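Local coordinates for STU0660 (Streptococcus thermophilus, PDB 3ZTH), which is a large Csn2 protein of the CRISPR-Cas system, involved in bacterial immunity, that probably binds DNA and carries bound magnesium, at residues Leu15-Ile20 / Thr233-Pro238; Tyr77-Ser82 / Leu200-Asn205. All blocks are in the same frame, centred on the assembly; numbering follows the deposited sequence.

How the contacts relate
Contacts 1 and 2 lie side by side in one mixed sheet, their centres 11 Å apart. Strands 76-80, 199-204, 232-237 and 20-24 follow one another across it, all parallel; contact 2 joins the first two, and contact 1 joins the third to the turn before the fourth and to its first residue, Ile-20. Both segments of contact 2 fall within the 212 residues that separate those of contact 1. The two meet directly where strands 199-204 and 232-237 run as neighbours, with probable hydrogen bonds from Ile-201 N to Thr-233 O and from Leu-203 N to Ile-235 O. With these bonds they join four parallel strands, consistent with a P-loop NTPase-like core.

Contact 1. Residues Leu15-Ile20 / Thr233-Pro238; sequences LNIGAI and TFILFP
A turn between two sheets meets the start of a parallel strand here: residues 15-20 leave the small antiparallel sheet through strand 13-16 and enter the central sheet beside strand 232-237. A single hydrogen bond joins the backbones, from Phe-234 N to Ala-19 O at 2.7 Å. It is almost straight, 172° at the hydrogen, and approaches nearly along the C=O axis. The same oxygen also receives a CA-H contact from Thr-233 CA at 3.5 Å, so the carbonyl faces the edge of the strand near its beginning. Ile-20 and Phe-234 form the parallel bridge, and their side chains share the face packed on helix 212-228, Ile-20 against Cys-223 and Phe-234 against Ile-222 and Val-226.

The side-chain contacts are sparse. Thr-233 carries its methyl CG2 anti to the backbone N, which lays it 3.6 Å from Gly-18 O and 4.0 Å from CG2 of Ile-17, the two side chains crossing at about a right angle. Farther along, the tip of Ile-17, CD1, meets Ile-235 CD1 at 4.3 Å, and on the helix face Ile-20 CG2 lies equally far from Leu-236 CD1. Gly-18 N is hydrogen-bonded to Thr-21 OG1 across the turn. Strand 20-24 is thus added beside the beta-alpha-beta unit 199-204/212-228/232-237, consistent with the P-loop NTPase clan to which the family belongs.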
# COMPACT_ATOMS: atom_id res chain seq x y z
N LEU A 15 -12.96 40.23 -9.52
CA LEU A 15 -12.51 39.83 -10.84
C LEU A 15 -13.66 39.88 -11.85
O LEU A 15 -14.70 39.23 -11.66
CB LEU A 15 -11.97 38.40 -10.77
CG LEU A 15 -10.47 38.07 -10.74
CD1 LEU A 15 -9.65 39.16 -10.09
CD2 LEU A 15 -10.32 36.74 -10.00
N ASN A 16 -13.50 40.65 -12.90
CA ASN A 16 -14.53 40.72 -13.91
C ASN A 16 -14.17 39.63 -14.92
O ASN A 16 -13.20 39.75 -15.66
CB ASN A 16 -14.53 42.11 -14.53
CG ASN A 16 -15.85 42.48 -15.16
OD1 ASN A 16 -16.91 42.00 -14.76
ND2 ASN A 16 -15.80 43.36 -16.15
N ILE A 17 -14.94 38.55 -14.92
CA ILE A 17 -14.72 37.38 -15.79
C ILE A 17 -15.47 37.39 -17.12
O ILE A 17 -16.67 37.67 -17.18
CB ILE A 17 -15.10 36.07 -15.05
CG1 ILE A 17 -14.44 36.03 -13.66
CG2 ILE A 17 -14.70 34.87 -15.88
CD1 ILE A 17 -12.93 36.10 -13.67
N GLY A 18 -14.76 37.05 -18.20
CA GLY A 18 -15.36 37.00 -19.53
C GLY A 18 -14.75 35.87 -20.34
O GLY A 18 -13.80 35.23 -19.89
N ALA A 19 -15.30 35.61 -21.53
CA ALA A 19 -14.80 34.53 -22.38
C ALA A 19 -13.28 34.47 -22.26
O ALA A 19 -12.70 33.43 -21.94
CB ALA A 19 -15.20 34.79 -23.82
N ILE A 20 -12.63 35.61 -22.50
CA ILE A 20 -11.19 35.68 -22.37
C ILE A 20 -10.86 36.72 -21.31
O ILE A 20 -10.98 37.93 -21.52
CB ILE A 20 -10.51 36.03 -23.72
CG1 ILE A 20 -10.72 34.88 -24.71
CG2 ILE A 20 -9.01 36.23 -23.52
CD1 ILE A 20 -10.03 35.07 -26.03
N THR A 233 -14.38 29.31 -21.17
CA THR A 233 -13.82 30.49 -20.52
C THR A 233 -12.32 30.33 -20.25
O THR A 233 -11.86 29.31 -19.74
CB THR A 233 -14.52 30.79 -19.17
OG1 THR A 233 -15.88 31.14 -19.41
CG2 THR A 233 -13.83 31.95 -18.47
N PHE A 234 -11.58 31.37 -20.61
CA PHE A 234 -10.13 31.40 -20.42
C PHE A 234 -9.73 32.50 -19.41
O PHE A 234 -10.26 33.61 -19.44
CB PHE A 234 -9.45 31.70 -21.76
CG PHE A 234 -9.23 30.48 -22.62
CD1 PHE A 234 -8.17 29.62 -22.38
CD2 PHE A 234 -10.06 30.23 -23.71
CE1 PHE A 234 -7.93 28.53 -23.23
CE2 PHE A 234 -9.84 29.14 -24.56
CZ PHE A 234 -8.77 28.29 -24.31
N ILE A 235 -8.80 32.16 -18.52
CA ILE A 235 -8.27 33.13 -17.55
C ILE A 235 -6.75 33.07 -17.73
O ILE A 235 -6.13 32.06 -17.41
CB ILE A 235 -8.59 32.78 -16.10
CG1 ILE A 235 -10.07 32.96 -15.81
CG2 ILE A 235 -7.82 33.72 -15.17
CD1 ILE A 235 -10.45 32.65 -14.35
N LEU A 236 -6.18 34.15 -18.24
CA LEU A 236 -4.74 34.25 -18.49
C LEU A 236 -4.05 35.21 -17.51
O LEU A 236 -4.68 36.13 -16.98
CB LEU A 236 -4.49 34.74 -19.92
CG LEU A 236 -5.34 34.12 -21.05
CD1 LEU A 236 -5.08 34.86 -22.35
CD2 LEU A 236 -5.03 32.65 -21.21
N PHE A 237 -2.76 34.99 -17.26
CA PHE A 237 -1.95 35.84 -16.39
C PHE A 237 -0.77 36.30 -17.24
O PHE A 237 0.33 35.75 -17.15
CB PHE A 237 -1.43 35.05 -15.19
CG PHE A 237 -2.49 34.67 -14.20
CD1 PHE A 237 -3.31 33.56 -14.44
CD2 PHE A 237 -2.68 35.41 -13.05
CE1 PHE A 237 -4.30 33.20 -13.53
CE2 PHE A 237 -3.67 35.06 -12.13
CZ PHE A 237 -4.48 33.95 -12.37
N PRO A 238 -1.00 37.31 -18.10
CA PRO A 238 0.05 37.84 -18.99
C PRO A 238 1.20 38.53 -18.26
O PRO A 238 1.03 39.04 -17.16
CB PRO A 238 -0.70 38.82 -19.88
CG PRO A 238 -2.11 38.32 -19.85
CD PRO A 238 -2.30 37.92 -18.41

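Contact 2. Residues Tyr77-Ser82 / Leu200-Asn205; sequences YIDISS and LIVLKN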
# COMPACT_ATOMS: atom_id res chain seq x y z
N TYR A 77 -12.69 22.39 -14.73
CA TYR A 77 -11.46 23.17 -14.58
C TYR A 77 -10.16 22.52 -15.07
O TYR A 77 -9.85 21.39 -14.71
CB TYR A 77 -11.30 23.53 -13.11
CG TYR A 77 -10.16 24.47 -12.81
CD1 TYR A 77 -10.28 25.84 -13.02
CD2 TYR A 77 -8.95 23.98 -12.30
CE1 TYR A 77 -9.24 26.71 -12.73
CE2 TYR A 77 -7.90 24.84 -12.01
CZ TYR A 77 -8.05 26.21 -12.23
OH TYR A 77 -7.01 27.07 -11.95
N ILE A 78 -9.40 23.25 -15.88
CA ILE A 78 -8.12 22.73 -16.34
C ILE A 78 -7.04 23.77 -16.08
O ILE A 78 -7.06 24.85 -16.66
CB ILE A 78 -8.09 22.43 -17.83
CG1 ILE A 78 -9.02 21.27 -18.15
CG2 ILE A 78 -6.66 22.11 -18.24
CD1 ILE A 78 -8.96 20.82 -19.62
N ASP A 79 -6.09 23.42 -15.23
CA ASP A 79 -5.01 24.33 -14.90
C ASP A 79 -3.75 24.04 -15.69
O ASP A 79 -3.22 22.93 -15.65
CB ASP A 79 -4.68 24.26 -13.41
CG ASP A 79 -3.84 25.44 -12.96
OD1 ASP A 79 -2.60 25.36 -13.07
OD2 ASP A 79 -4.43 26.46 -12.52
N ILE A 80 -3.27 25.03 -16.42
CA ILE A 80 -2.05 24.89 -17.19
C ILE A 80 -1.04 25.95 -16.75
O ILE A 80 -1.08 27.09 -17.21
CB ILE A 80 -2.32 24.99 -18.70
CG1 ILE A 80 -3.09 23.75 -19.15
CG2 ILE A 80 -1.02 25.10 -19.47
CD1 ILE A 80 -3.37 23.72 -20.64
N SER A 81 -0.16 25.56 -15.84
CA SER A 81 0.86 26.47 -15.33
C SER A 81 2.25 26.03 -15.76
O SER A 81 3.24 26.60 -15.34
CB SER A 81 0.78 26.55 -13.80
OG SER A 81 -0.38 27.26 -13.41
N SER A 82 2.30 25.00 -16.60
CA SER A 82 3.56 24.49 -17.12
C SER A 82 3.26 23.57 -18.30
O SER A 82 2.14 23.08 -18.44
CB SER A 82 4.31 23.67 -16.07
OG SER A 82 3.71 22.39 -15.92
N LEU A 200 -13.49 25.85 -17.81
CA LEU A 200 -12.71 26.99 -17.37
C LEU A 200 -11.26 26.58 -17.46
O LEU A 200 -10.82 25.66 -16.79
CB LEU A 200 -13.07 27.36 -15.94
CG LEU A 200 -12.20 28.43 -15.29
CD1 LEU A 200 -12.13 29.68 -16.16
CD2 LEU A 200 -12.80 28.74 -13.92
N ILE A 201 -10.51 27.28 -18.31
CA ILE A 201 -9.10 26.97 -18.49
C ILE A 201 -8.21 28.14 -18.09
O ILE A 201 -8.35 29.24 -18.62
CB ILE A 201 -8.84 26.59 -19.96
CG1 ILE A 201 -9.75 25.42 -20.34
CG2 ILE A 201 -7.37 26.23 -20.17
CD1 ILE A 201 -9.54 24.89 -21.73
N VAL A 202 -7.30 27.87 -17.16
CA VAL A 202 -6.36 28.87 -16.65
C VAL A 202 -4.97 28.66 -17.22
O VAL A 202 -4.46 27.55 -17.19
CB VAL A 202 -6.26 28.80 -15.11
CG1 VAL A 202 -5.11 29.64 -14.62
CG2 VAL A 202 -7.54 29.27 -14.47
N LEU A 203 -4.36 29.73 -17.72
CA LEU A 203 -3.02 29.65 -18.30
C LEU A 203 -2.02 30.68 -17.78
O LEU A 203 -2.18 31.88 -18.00
CB LEU A 203 -3.10 29.79 -19.82
CG LEU A 203 -3.58 28.56 -20.60
CD1 LEU A 203 -4.36 29.00 -21.83
CD2 LEU A 203 -2.37 27.73 -21.00
N LYS A 204 -0.98 30.23 -17.09
CA LYS A 204 0.03 31.16 -16.62
C LYS A 204 1.41 30.55 -16.83
O LYS A 204 1.53 29.35 -17.03
CB LYS A 204 -0.20 31.53 -15.15
CG LYS A 204 0.39 30.59 -14.12
CD LYS A 204 0.21 31.18 -12.72
CE LYS A 204 1.05 30.45 -11.66
NZ LYS A 204 0.62 29.04 -11.42
N ASN A 205 2.44 31.40 -16.80
CA ASN A 205 3.83 30.98 -16.98
C ASN A 205 4.22 30.64 -18.41
O ASN A 205 5.36 30.32 -18.66
CB ASN A 205 4.15 29.77 -16.10
CG ASN A 205 3.84 30.02 -14.65
OD1 ASN A 205 4.33 30.98 -14.06
ND2 ASN A 205 3.04 29.14 -14.06
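Five residue pairs run in step from Tyr-77 beside Leu-200 to Ser-81 beside Lys-204, and the strand directions differ by only 11°. Four backbone hydrogen bonds of 2.9 to 3.1 Å between N and O atoms alternate in the parallel pattern: Ile-78 N to Leu-200 O, Val-202 N to Ile-78 O, Ile-80 N to Val-202 O and Lys-204 N to Ile-80 O. The tightest apolar packing is on the Ile-78, Ile-201, Ile-80 and Leu-203 face, where CG2 of Ile-80, anti to its backbone N, lies 3.3 Å from Leu-203 CD2.

On the Tyr-77/Asp-79 face the packing is looser and more polar; these two side chains are partly exposed, while Leu-200 and Val-202 are buried. Tyr-77, with CG anti to the backbone N (chi1 -174°), reaches along the strand so that OH bonds the anti lone pair of Asp-79 OD2 at 2.7 Å, while CE1 rests 3.5 Å from Val-202 CG2. Asp-79 OD1 accepts from Ser-81 OG through its syn lone pair at 2.9 Å, and Lys-204 NZ in turn donates to that OG. Two hydroxyls and the indole N-H of Trp-35 hold the carboxylate, and the nearby ammonium may stabilise its charge. Beyond the paired backbone, Asn-205 ND2 bonds Ser-81 O on a carbonyl lone pair.

Trp-35, on helix 28-43, also makes a cation-pi contact with Lys-204, and Phe-209 of the second subunit packs on Lys-204 and Asn-205; helix 177-192 lies against Ile-80 and Ile-201, and strand 232-237 flanks strand 199-204.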